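PDB 6HG6: L-glyceraldehyde 3-phosphate reductase from Clostridium beijerinckii, which binds NADPH in a TIM barrel and probably reduces aldehydes such as furfural, as an aldo-keto reductase linked to furfural resistance. Local coordinates for residues A[196-201]-A[228-233]; A[144-149]-A[176-181]; A[40-45]-A[78-83]; A[11-16]-A[310-315]. One frame throughout, in Å; residues are numbered along the deposited sequence. Where two conformers were deposited one is given.

Interaction 1. Residues A[196-201]-A[228-233]. With NDP (NADPH dihydro-nicotinamide-adenine-dinucleotide phosphate), chain B.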
# COMPACT_ATOMS: atom_id res chain seq x y z
N TYR A 196 8.24 -2.27 3.72
CA TYR A 196 9.51 -1.52 3.71
C TYR A 196 9.49 -0.44 4.77
O TYR A 196 8.52 0.31 4.81
CB TYR A 196 9.72 -0.91 2.32
CG TYR A 196 11.08 -0.33 2.04
CD1 TYR A 196 12.25 -0.95 2.46
CD2 TYR A 196 11.21 0.83 1.29
CE1 TYR A 196 13.50 -0.40 2.19
CE2 TYR A 196 12.45 1.35 0.96
CZ TYR A 196 13.61 0.75 1.41
OH TYR A 196 14.82 1.30 1.10
N SER A 197 10.52 -0.40 5.60
CA SER A 197 10.66 0.65 6.63
C SER A 197 12.14 0.80 6.97
O SER A 197 12.94 -0.05 6.58
CB SER A 197 9.91 0.32 7.88
OG SER A 197 10.53 -0.78 8.52
N ILE A 198 12.45 1.81 7.75
CA ILE A 198 13.82 1.93 8.30
C ILE A 198 14.22 0.61 8.99
O ILE A 198 15.41 0.26 8.90
CB ILE A 198 13.88 3.14 9.24
CG1 ILE A 198 13.82 4.42 8.40
CG2 ILE A 198 15.12 3.10 10.12
CD1 ILE A 198 13.72 5.69 9.20
N PHE A 199 13.28 -0.10 9.64
CA PHE A 199 13.57 -1.36 10.40
C PHE A 199 13.36 -2.63 9.56
O PHE A 199 13.74 -3.73 10.04
CB PHE A 199 12.73 -1.41 11.67
CG PHE A 199 13.22 -0.49 12.75
CD1 PHE A 199 14.55 -0.47 13.11
CD2 PHE A 199 12.35 0.37 13.39
CE1 PHE A 199 15.01 0.37 14.11
CE2 PHE A 199 12.80 1.21 14.40
CZ PHE A 199 14.13 1.24 14.72
N ASP A 200 12.86 -2.54 8.34
CA ASP A 200 12.66 -3.73 7.49
C ASP A 200 13.24 -3.46 6.10
O ASP A 200 12.56 -2.84 5.27
CB ASP A 200 11.20 -4.14 7.44
CG ASP A 200 11.02 -5.47 6.75
OD1 ASP A 200 11.98 -5.95 6.13
OD2 ASP A 200 9.91 -6.01 6.85
N ARG A 201 14.44 -3.98 5.87
CA ARG A 201 15.19 -3.76 4.61
C ARG A 201 15.04 -4.95 3.67
O ARG A 201 15.90 -5.11 2.78
CB ARG A 201 16.66 -3.54 4.96
CG ARG A 201 16.89 -2.41 5.95
CD ARG A 201 16.21 -1.10 5.57
NE ARG A 201 16.69 -0.03 6.45
CZ ARG A 201 17.76 0.75 6.25
NH1 ARG A 201 18.07 1.65 7.16
NH2 ARG A 201 18.52 0.64 5.17
N GLY A 228 4.28 0.77 14.84
CA GLY A 228 4.33 1.87 15.82
C GLY A 228 5.72 2.14 16.37
O GLY A 228 5.87 3.12 17.14
N THR A 229 6.73 1.33 16.03
CA THR A 229 8.11 1.55 16.54
C THR A 229 8.70 2.81 15.91
O THR A 229 9.56 3.43 16.55
CB THR A 229 9.06 0.36 16.35
OG1 THR A 229 9.19 0.04 14.96
CG2 THR A 229 8.59 -0.84 17.14
N LEU A 230 8.25 3.22 14.72
CA LEU A 230 8.74 4.48 14.09
C LEU A 230 7.70 5.60 14.28
O LEU A 230 7.37 6.29 13.31
CB LEU A 230 9.12 4.24 12.63
CG LEU A 230 10.35 3.35 12.40
CD1 LEU A 230 10.37 2.80 10.97
CD2 LEU A 230 11.64 4.10 12.71
N THR A 231 7.23 5.77 15.52
CA THR A 231 6.28 6.84 15.96
C THR A 231 6.70 7.34 17.34
O THR A 231 7.75 6.89 17.83
CB THR A 231 4.83 6.34 16.01
OG1 THR A 231 4.66 5.48 17.14
CG2 THR A 231 4.39 5.62 14.75
N ASP A 232 5.89 8.22 17.95
CA ASP A 232 6.08 8.76 19.32
C ASP A 232 5.70 7.71 20.38
O ASP A 232 6.09 7.90 21.54
CB ASP A 232 5.13 9.91 19.65
CG ASP A 232 5.18 11.09 18.71
OD1 ASP A 232 4.72 10.93 17.55
OD2 ASP A 232 5.66 12.17 19.13
N LYS A 233 4.91 6.71 19.99
CA LYS A 233 4.29 5.69 20.87
C LYS A 233 5.23 5.23 21.99
O LYS A 233 4.81 5.29 23.14
CB LYS A 233 3.80 4.49 20.05
CG LYS A 233 3.08 3.40 20.85
CD LYS A 233 2.58 2.25 19.99
CE LYS A 233 1.44 2.59 19.05
NZ LYS A 233 0.14 2.69 19.77
PA NDP B . 1.67 2.24 8.93
O1A NDP B . 2.98 1.56 9.13
O2A NDP B . 1.50 3.56 8.25
O5B NDP B . 0.85 2.25 10.31
C5B NDP B . -0.46 2.88 10.36
C4B NDP B . -0.84 3.12 11.80
O4B NDP B . 0.20 3.91 12.41
C3B NDP B . -2.14 3.90 12.04
O3B NDP B . -3.30 3.08 12.11
C2B NDP B . -1.84 4.55 13.39
O2B NDP B . -2.04 3.55 14.39
C1B NDP B . -0.36 4.88 13.27
N9A NDP B . -0.05 6.19 12.70
C8A NDP B . -0.27 6.61 11.41
N7A NDP B . 0.17 7.82 11.17
C5A NDP B . 0.73 8.22 12.38
C6A NDP B . 1.37 9.41 12.78
N6A NDP B . 1.57 10.45 11.97
N1A NDP B . 1.83 9.48 14.06
C2A NDP B . 1.63 8.43 14.86
N3A NDP B . 1.05 7.26 14.59
C4A NDP B . 0.62 7.22 13.32
O3 NDP B . 0.76 1.26 8.02
PN NDP B . 0.01 -0.14 8.24
O1N NDP B . -1.31 0.17 8.86
O2N NDP B . 0.91 -1.15 8.88
O5D NDP B . -0.22 -0.58 6.71
C5D NDP B . -0.72 0.43 5.79
C4D NDP B . -1.43 -0.26 4.65
O4D NDP B . -0.51 -1.11 3.95
C3D NDP B . -2.57 -1.21 5.03
O3D NDP B . -3.74 -0.49 5.35
C2D NDP B . -2.67 -2.03 3.73
O2D NDP B . -3.38 -1.32 2.76
C1D NDP B . -1.20 -2.18 3.33
N1N NDP B . -0.62 -3.47 3.78
C2N NDP B . -0.30 -4.44 2.86
C3N NDP B . -0.03 -5.73 3.21
C7N NDP B . 0.30 -6.73 2.14
O7N NDP B . 0.21 -6.42 0.93
N7N NDP B . 0.66 -7.95 2.54
C4N NDP B . -0.07 -6.07 4.68
C5N NDP B . -0.22 -4.92 5.59
C6N NDP B . -0.40 -3.70 5.13
P2B NDP B . -2.55 4.05 15.84
O1X NDP B . -3.36 5.33 15.78
O2X NDP B . -3.37 2.88 16.36
O3X NDP B . -1.24 4.22 16.59
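Leu230 meets Ile198 and Phe199 in a contact made of apolar packing. Its two methyls divide the work: CD1 rests against Ile198 CB at 3.9 Å and also reaches Ser197 CB, while CD2 comes to 3.5 Å from Phe199 CE2. With CG anti to its own carbonyl carbon (chi1 -68°), its CG sits beside CD2 and CE2 of the phenylalanine, the two side chains crossing at a slant. Leu267 of helix 258-273 packs on Ile198, Phe199 and Leu230 alike.

One polar atom joins this apolar patch. Thr229 OG1 approaches Phe199 CD2 to 3.5 Å, but its hydrogen bond goes to the backbone oxygen of Ala226. The ring of Phe199 also has a cation-pi partner, Lys260.

Several hydrogen bonds lie within one loop or the other. Residues 197-200 form a type I turn, and Arg201 NE donates to Ile198 O at 2.8 Å, almost straight (171°) and from 44° above the carbonyl plane. In the other loop Thr231 OG1 donates to Gly228 O at 2.7 Å and accepts from Lys233 N at 3.1 Å, an ST turn.

Toward the cofactor, Thr231 CG2 lies 3.7 Å from N3A of the NADPH adenine. The two loops follow neighbouring barrel strands, 189-195 and 218-222, at the C-terminal mouth. Local hydrogen bonds help to shape each loop, and the contact between them is mostly hydrocarbon; Thr231, next along the chain from Leu230, lies beside the adenine.

Interaction 2. Residues A[144-149]-A[176-181]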
# COMPACT_ATOMS: atom_id res chain seq x y z
N THR A 144 1.75 -23.44 -6.29
CA THR A 144 0.93 -23.26 -7.54
C THR A 144 1.89 -22.77 -8.61
O THR A 144 2.67 -21.85 -8.35
CB THR A 144 -0.18 -22.23 -7.38
OG1 THR A 144 -1.07 -22.66 -6.35
CG2 THR A 144 -0.98 -21.99 -8.64
N PRO A 145 1.84 -23.29 -9.85
CA PRO A 145 2.69 -22.77 -10.91
C PRO A 145 2.43 -21.27 -11.04
O PRO A 145 1.29 -20.79 -11.01
CB PRO A 145 2.30 -23.57 -12.16
CG PRO A 145 1.65 -24.80 -11.62
CD PRO A 145 0.97 -24.38 -10.33
N LEU A 146 3.52 -20.50 -11.13
CA LEU A 146 3.39 -19.04 -11.26
C LEU A 146 2.53 -18.71 -12.48
O LEU A 146 1.74 -17.78 -12.41
CB LEU A 146 4.79 -18.45 -11.39
CG LEU A 146 4.83 -16.92 -11.44
CD1 LEU A 146 4.18 -16.27 -10.24
CD2 LEU A 146 6.27 -16.46 -11.56
N GLU A 147 2.65 -19.50 -13.54
CA GLU A 147 1.87 -19.32 -14.80
C GLU A 147 0.36 -19.35 -14.51
O GLU A 147 -0.40 -18.65 -15.20
CB GLU A 147 2.30 -20.42 -15.77
CG GLU A 147 3.77 -20.35 -16.20
CD GLU A 147 4.90 -20.81 -15.27
OE1 GLU A 147 4.64 -21.42 -14.19
OE2 GLU A 147 6.10 -20.54 -15.67
N GLU A 148 -0.09 -20.17 -13.55
CA GLU A 148 -1.53 -20.28 -13.19
C GLU A 148 -1.97 -19.02 -12.47
O GLU A 148 -3.04 -18.50 -12.82
CB GLU A 148 -1.84 -21.54 -12.38
CG GLU A 148 -3.29 -21.59 -11.96
CD GLU A 148 -3.73 -22.90 -11.29
OE1 GLU A 148 -3.02 -23.94 -11.43
OE2 GLU A 148 -4.77 -22.87 -10.62
N SER A 149 -1.22 -18.55 -11.47
CA SER A 149 -1.59 -17.35 -10.70
C SER A 149 -1.57 -16.11 -11.61
O SER A 149 -2.49 -15.29 -11.56
CB SER A 149 -0.69 -17.17 -9.49
OG SER A 149 -0.63 -18.36 -8.72
N GLU A 176 10.69 -11.02 -11.41
CA GLU A 176 11.23 -11.10 -12.80
C GLU A 176 10.44 -12.15 -13.59
O GLU A 176 10.07 -11.89 -14.74
CB GLU A 176 12.70 -11.45 -12.81
CG GLU A 176 13.57 -10.25 -12.45
CD GLU A 176 15.05 -10.53 -12.26
OE1 GLU A 176 15.75 -9.58 -11.98
OE2 GLU A 176 15.49 -11.70 -12.36
N LYS A 177 10.22 -13.31 -13.00
CA LYS A 177 9.48 -14.40 -13.67
C LYS A 177 8.04 -13.95 -13.95
O LYS A 177 7.53 -14.21 -15.05
CB LYS A 177 9.54 -15.66 -12.83
CG LYS A 177 10.95 -16.23 -12.75
CD LYS A 177 11.00 -17.50 -11.98
CE LYS A 177 12.43 -17.96 -11.82
NZ LYS A 177 12.46 -19.14 -10.93
N ALA A 178 7.40 -13.30 -12.97
CA ALA A 178 6.01 -12.82 -13.10
C ALA A 178 5.96 -11.80 -14.23
O ALA A 178 5.03 -11.89 -15.08
CB ALA A 178 5.54 -12.22 -11.81
N ALA A 179 6.92 -10.87 -14.25
CA ALA A 179 6.96 -9.82 -15.29
C ALA A 179 7.06 -10.49 -16.67
O ALA A 179 6.39 -10.01 -17.62
CB ALA A 179 8.12 -8.89 -15.07
N ALA A 180 7.88 -11.54 -16.80
CA ALA A 180 8.06 -12.22 -18.09
C ALA A 180 6.74 -12.87 -18.53
O ALA A 180 6.39 -12.83 -19.74
CB ALA A 180 9.18 -13.23 -18.02
N ILE A 181 6.02 -13.50 -17.60
CA ILE A 181 4.75 -14.18 -17.93
C ILE A 181 3.72 -13.14 -18.31
O ILE A 181 3.04 -13.36 -19.30
CB ILE A 181 4.29 -15.08 -16.79
CG1 ILE A 181 5.26 -16.26 -16.66
CG2 ILE A 181 2.84 -15.51 -17.00
CD1 ILE A 181 5.22 -16.89 -15.28
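The carboxylate of Glu147 is the flat group that touches across the contact, and no aromatic ring takes part. Ile181 CD1 lies 3.8 Å from Glu147 OE2 and nearly as close to CG and CD, so the methyl meets the flank of the acid and not one oxygen alone. The contact is seen in one of the two conformers of Glu147 and is doubtful for the other. The acid chain is bent at chi2 (76°) and crosses the isoleucine at about a right angle.

Leu146 carries the rest. Its CG, anti to the backbone N (chi1 -176°), stands 3.9 Å from Ile181 CD1, and its CD2 reaches the other helix, 3.6 Å from Lys177 CB and equally near Ala178 N. The lysine contributes only this root: beyond CG its chain runs extended, away from the leucine, toward a weak, long ion pair with Glu173. Behind the pair, Met150 packs on Ala178 and Ile181, and Tyr170 on Leu146.

Pro145 is at the N-cap of helix 146-158, and the first turn of that helix meets the middle of helix 172-184. These helices follow the neighbouring strands 132-137 and 162-168, side-by-side packing of consecutive helices on the outside of a TIM barrel.

Interaction 3. Residues A[40-45]-A[78-83]. With EDO (1,2-ethanediol), chain E.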
# COMPACT_ATOMS: atom_id res chain seq x y z
N ALA A 40 -15.59 -1.25 13.52
CA ALA A 40 -15.24 0.16 13.24
C ALA A 40 -16.50 1.03 13.22
O ALA A 40 -17.60 0.55 12.94
CB ALA A 40 -14.46 0.27 11.96
N ASP A 41 -16.35 2.29 13.60
CA ASP A 41 -17.44 3.28 13.58
C ASP A 41 -17.56 3.80 12.15
O ASP A 41 -16.54 4.27 11.60
CB ASP A 41 -17.12 4.43 14.52
CG ASP A 41 -18.16 5.52 14.45
OD1 ASP A 41 -19.30 5.30 14.99
OD2 ASP A 41 -17.84 6.58 13.88
N TYR A 42 -18.75 3.76 11.58
CA TYR A 42 -18.99 4.14 10.17
C TYR A 42 -18.68 5.63 9.92
O TYR A 42 -18.06 5.94 8.88
CB TYR A 42 -20.41 3.77 9.75
CG TYR A 42 -20.61 4.03 8.29
CD1 TYR A 42 -19.89 3.31 7.35
CD2 TYR A 42 -21.44 5.04 7.85
CE1 TYR A 42 -20.04 3.55 6.00
CE2 TYR A 42 -21.60 5.30 6.50
CZ TYR A 42 -20.90 4.55 5.57
OH TYR A 42 -21.03 4.79 4.23
N ASN A 43 -19.13 6.52 10.79
CA ASN A 43 -18.83 7.98 10.65
C ASN A 43 -17.31 8.22 10.68
O ASN A 43 -16.85 9.05 9.87
CB ASN A 43 -19.63 8.83 11.63
CG ASN A 43 -21.11 8.86 11.28
OD1 ASN A 43 -21.96 8.93 12.17
ND2 ASN A 43 -21.44 8.80 10.01
N ASN A 44 -16.54 7.50 11.50
CA ASN A 44 -15.07 7.67 11.53
C ASN A 44 -14.47 7.17 10.21
O ASN A 44 -13.58 7.84 9.69
CB ASN A 44 -14.37 6.97 12.69
CG ASN A 44 -12.93 7.43 12.83
OD1 ASN A 44 -12.65 8.61 13.06
ND2 ASN A 44 -12.00 6.51 12.66
N MET A 45 -14.91 6.02 9.68
CA MET A 45 -14.35 5.48 8.41
C MET A 45 -14.60 6.49 7.29
O MET A 45 -13.68 6.71 6.50
CB MET A 45 -15.02 4.16 8.01
CG MET A 45 -14.74 3.07 9.00
SD MET A 45 -15.44 1.50 8.41
CE MET A 45 -16.97 1.44 9.31
N GLY A 78 -17.45 -0.17 0.23
CA GLY A 78 -18.56 -0.22 -0.73
C GLY A 78 -19.66 0.73 -0.33
O GLY A 78 -20.25 1.40 -1.19
N ARG A 79 -19.99 0.79 0.96
CA ARG A 79 -21.02 1.68 1.47
C ARG A 79 -20.56 3.14 1.35
O ARG A 79 -21.38 4.01 1.03
CB ARG A 79 -21.37 1.34 2.92
CG ARG A 79 -22.54 2.13 3.45
CD ARG A 79 -22.79 1.68 4.89
NE ARG A 79 -23.78 2.52 5.53
CZ ARG A 79 -23.99 2.54 6.85
NH1 ARG A 79 -23.25 1.79 7.67
NH2 ARG A 79 -24.90 3.36 7.35
N ILE A 80 -19.29 3.41 1.62
CA ILE A 80 -18.79 4.81 1.51
C ILE A 80 -18.87 5.25 0.03
O ILE A 80 -19.28 6.42 -0.25
CB ILE A 80 -17.38 4.85 2.10
CG1 ILE A 80 -17.44 4.61 3.62
CG2 ILE A 80 -16.73 6.20 1.76
CD1 ILE A 80 -16.11 4.27 4.21
N LEU A 81 -18.54 4.34 -0.87
CA LEU A 81 -18.66 4.61 -2.33
C LEU A 81 -20.11 4.90 -2.69
O LEU A 81 -20.39 6.00 -3.19
CB LEU A 81 -18.14 3.43 -3.14
CG LEU A 81 -16.63 3.32 -3.18
CD1 LEU A 81 -16.23 1.94 -3.63
CD2 LEU A 81 -16.04 4.42 -4.07
N ARG A 82 -21.01 4.02 -2.30
CA ARG A 82 -22.44 4.17 -2.63
C ARG A 82 -22.97 5.50 -2.08
O ARG A 82 -23.74 6.18 -2.76
CB ARG A 82 -23.16 2.93 -2.07
CG ARG A 82 -24.67 2.86 -2.21
CD ARG A 82 -25.16 1.42 -2.05
NE ARG A 82 -24.53 0.62 -0.99
CZ ARG A 82 -23.60 -0.35 -1.15
NH1 ARG A 82 -23.11 -0.96 -0.08
NH2 ARG A 82 -23.16 -0.73 -2.34
N ASP A 83 -22.61 5.84 -0.84
CA ASP A 83 -23.23 6.98 -0.15
C ASP A 83 -22.61 8.32 -0.57
O ASP A 83 -23.32 9.31 -0.55
CB ASP A 83 -23.07 6.83 1.36
CG ASP A 83 -23.94 5.74 1.98
OD1 ASP A 83 -24.74 5.12 1.22
OD2 ASP A 83 -23.81 5.54 3.25
C1 EDO E . -20.20 0.04 10.18
O1 EDO E . -20.75 0.12 8.88
C2 EDO E . -19.85 -1.35 10.58
O2 EDO E . -18.45 -1.62 10.58
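Met45 and Ile80 bring the first turn of helix 42-54 nearest to the middle of helix 72-85, with CA atoms 8.2 Å apart. The main side-chain contact, however, is a stack nearer the surface. The guanidinium of Arg79 lies flat on one face of the Tyr42 ring, the planes 6° apart and the centres separated by 3.7 Å; CZ stands over the face in a cation-pi contact, while NH1 is offset toward the rim, near Tyr42 CG. An extended arginine chain, with CG anti to the backbone N (chi1 -174°), runs past the phenol end of the tyrosine before the guanidinium reaches the ring. CG therefore lies close to the hydroxyl, 3.2 Å from Tyr42 OH, and CD close to Tyr42 CZ.

The two helices follow barrel strands 28-31 and 59-61, so this is packing between the first two beta-alpha units of the TIM barrel, on its outer wall. Asp41 caps the first helix there, OD2 accepting from Asn44 N at 2.9 Å.

On the inner side Ile80 fills the joint: CG1 is 3.7 Å from Tyr42 CE1, the two side chains sliding past each other in opposite directions, and CD1 is 4.0 Å from Met45 CB. Asp83 comes to the phenol, its OD2 3.0 Å from Tyr42 OH, with the carboxylate plane turned 85° from the ring; the same oxygen makes a long salt bridge to Arg79 NE. An ethanediol, probably from the crystallisation liquor, sits at the guanidinium edge, its O1 near the plane and 3.2 Å from Arg79 NH1.

Interaction 4. Residues A[11-16]-A[310-315]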
# COMPACT_ATOMS: atom_id res chain seq x y z
N ASN A 11 -3.81 20.52 -4.91
CA ASN A 11 -2.85 21.65 -4.82
C ASN A 11 -1.50 21.27 -4.21
O ASN A 11 -0.51 21.94 -4.57
CB ASN A 11 -3.48 22.80 -4.07
CG ASN A 11 -4.55 23.43 -4.94
OD1 ASN A 11 -5.24 24.36 -4.53
ND2 ASN A 11 -4.63 22.96 -6.17
N GLU A 12 -1.41 20.25 -3.36
CA GLU A 12 -0.16 19.99 -2.59
C GLU A 12 0.39 18.60 -2.83
O GLU A 12 1.61 18.45 -2.90
CB GLU A 12 -0.44 20.12 -1.09
CG GLU A 12 -0.79 21.53 -0.67
CD GLU A 12 0.40 22.48 -0.67
OE1 GLU A 12 0.17 23.67 -0.91
OE2 GLU A 12 1.55 22.02 -0.38
N MET A 13 -0.47 17.59 -2.89
CA MET A 13 0.01 16.20 -2.99
C MET A 13 0.86 16.08 -4.26
O MET A 13 0.56 16.74 -5.25
CB MET A 13 -1.20 15.25 -3.04
CG MET A 13 -0.82 13.83 -3.18
SD MET A 13 0.37 13.16 -1.99
CE MET A 13 -0.40 13.47 -0.41
N LYS A 14 1.90 15.27 -4.24
CA LYS A 14 2.67 14.92 -5.46
C LYS A 14 2.25 13.53 -5.93
O LYS A 14 1.86 12.70 -5.10
CB LYS A 14 4.17 15.00 -5.18
CG LYS A 14 4.62 16.42 -4.84
CD LYS A 14 6.13 16.56 -4.80
CE LYS A 14 6.57 17.99 -4.65
NZ LYS A 14 8.03 18.07 -4.39
N TYR A 15 2.30 13.30 -7.24
CA TYR A 15 1.86 12.06 -7.93
C TYR A 15 3.05 11.51 -8.71
O TYR A 15 3.79 12.32 -9.32
CB TYR A 15 0.63 12.31 -8.81
CG TYR A 15 -0.53 12.82 -8.00
CD1 TYR A 15 -1.41 11.96 -7.37
CD2 TYR A 15 -0.71 14.18 -7.82
CE1 TYR A 15 -2.41 12.45 -6.55
CE2 TYR A 15 -1.70 14.69 -6.99
CZ TYR A 15 -2.57 13.81 -6.37
OH TYR A 15 -3.51 14.36 -5.55
N SER A 16 3.28 10.21 -8.61
CA SER A 16 4.47 9.56 -9.21
C SER A 16 4.03 8.42 -10.11
O SER A 16 3.16 7.64 -9.73
CB SER A 16 5.41 9.08 -8.12
OG SER A 16 5.96 10.22 -7.44
N GLY A 310 2.32 16.05 4.83
CA GLY A 310 3.43 17.01 4.68
C GLY A 310 4.74 16.32 4.26
O GLY A 310 5.58 16.94 3.67
N ILE A 311 4.89 15.04 4.57
CA ILE A 311 6.18 14.29 4.45
C ILE A 311 6.63 14.22 2.99
O ILE A 311 7.87 14.23 2.77
CB ILE A 311 6.06 12.90 5.08
CG1 ILE A 311 5.17 11.97 4.24
CG2 ILE A 311 5.56 13.01 6.50
CD1 ILE A 311 5.91 11.26 3.12
N VAL A 312 5.68 14.16 2.04
CA VAL A 312 5.97 14.10 0.57
C VAL A 312 6.82 15.32 0.17
O VAL A 312 7.36 15.29 -0.96
CB VAL A 312 4.69 14.01 -0.31
CG1 VAL A 312 3.76 12.93 0.19
CG2 VAL A 312 3.94 15.33 -0.43
N HIS A 313 6.95 16.34 1.03
CA HIS A 313 7.73 17.57 0.71
C HIS A 313 9.11 17.59 1.40
O HIS A 313 9.79 18.60 1.27
CB HIS A 313 6.90 18.81 1.05
CG HIS A 313 5.71 18.89 0.17
ND1 HIS A 313 4.47 18.47 0.59
CD2 HIS A 313 5.60 19.22 -1.13
CE1 HIS A 313 3.62 18.59 -0.42
NE2 HIS A 313 4.29 19.05 -1.49
N LYS A 314 9.51 16.50 2.06
CA LYS A 314 10.83 16.38 2.74
C LYS A 314 11.39 14.96 2.53
O LYS A 314 11.79 14.31 3.53
CB LYS A 314 10.69 16.67 4.25
CG LYS A 314 10.26 18.07 4.62
CD LYS A 314 10.46 18.36 6.08
CE LYS A 314 9.75 19.61 6.54
NZ LYS A 314 10.09 19.90 7.95
N ILE A 315 11.44 14.50 1.29
CA ILE A 315 11.90 13.11 0.98
C ILE A 315 13.42 13.12 0.72
O ILE A 315 13.99 12.04 0.51
CB ILE A 315 11.09 12.49 -0.16
CG1 ILE A 315 11.25 13.25 -1.48
CG2 ILE A 315 9.63 12.40 0.28
CD1 ILE A 315 10.60 12.56 -2.66
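Lys14 and Val312 have the nearest CA atoms, 6.9 Å apart, where the extended chain entering strand 15-17 passes a short 3-10 turn at 311-313. His313 faces Glu12 with the edge of its imidazole: the backbone oxygen Glu12 O lies near the ring plane, 3.1 Å from NE2. The Glu12 side chain crosses the histidine at about a right angle, OE2 standing 4.0 Å from His313 CE1. Lys14, extended beyond CG, places CE 3.9 Å from His313 CD2.

Deeper in, Met13 starts away from the turn but bends at chi2 (53°), which brings SD back to Val312 CG1 at 4.0 Å. Ile28 of the first barrel strand touches both residues, so the pair closes against the barrel. Val312 CG2 lies over one face of the His313 ring, toward its rim.

The contact joins the N-terminal hairpin of strands 15-17 and 24-26 to the chain between helices 302-308 and 319-329. With a carboxylate and a lysine amine both near the imidazole, the pull on its ionisation is probably mixed: Glu12 would favour a charged ring, Lys14 a neutral one.

Interactions 1, 2 and 3 occur at different points round the barrel, and each joins elements that follow consecutive strands; along the chain, all three are nested within the span closed by interaction 4, which joins a segment near the N-terminus to one late in the chain. None touches another: the nearest atoms of interactions 1 and 4 are about 10 Å apart, those of interactions 2 and 3 about 23 Å. Interaction 1 alone includes residues of the NADPH pocket. The Met45 side chain of interaction 3 and the Val312 side chain of interaction 4 each lie about 12 Å from the cofactor. Interaction 2 is away from the annotated sites, and interaction 4 lies across the chain's centre from it.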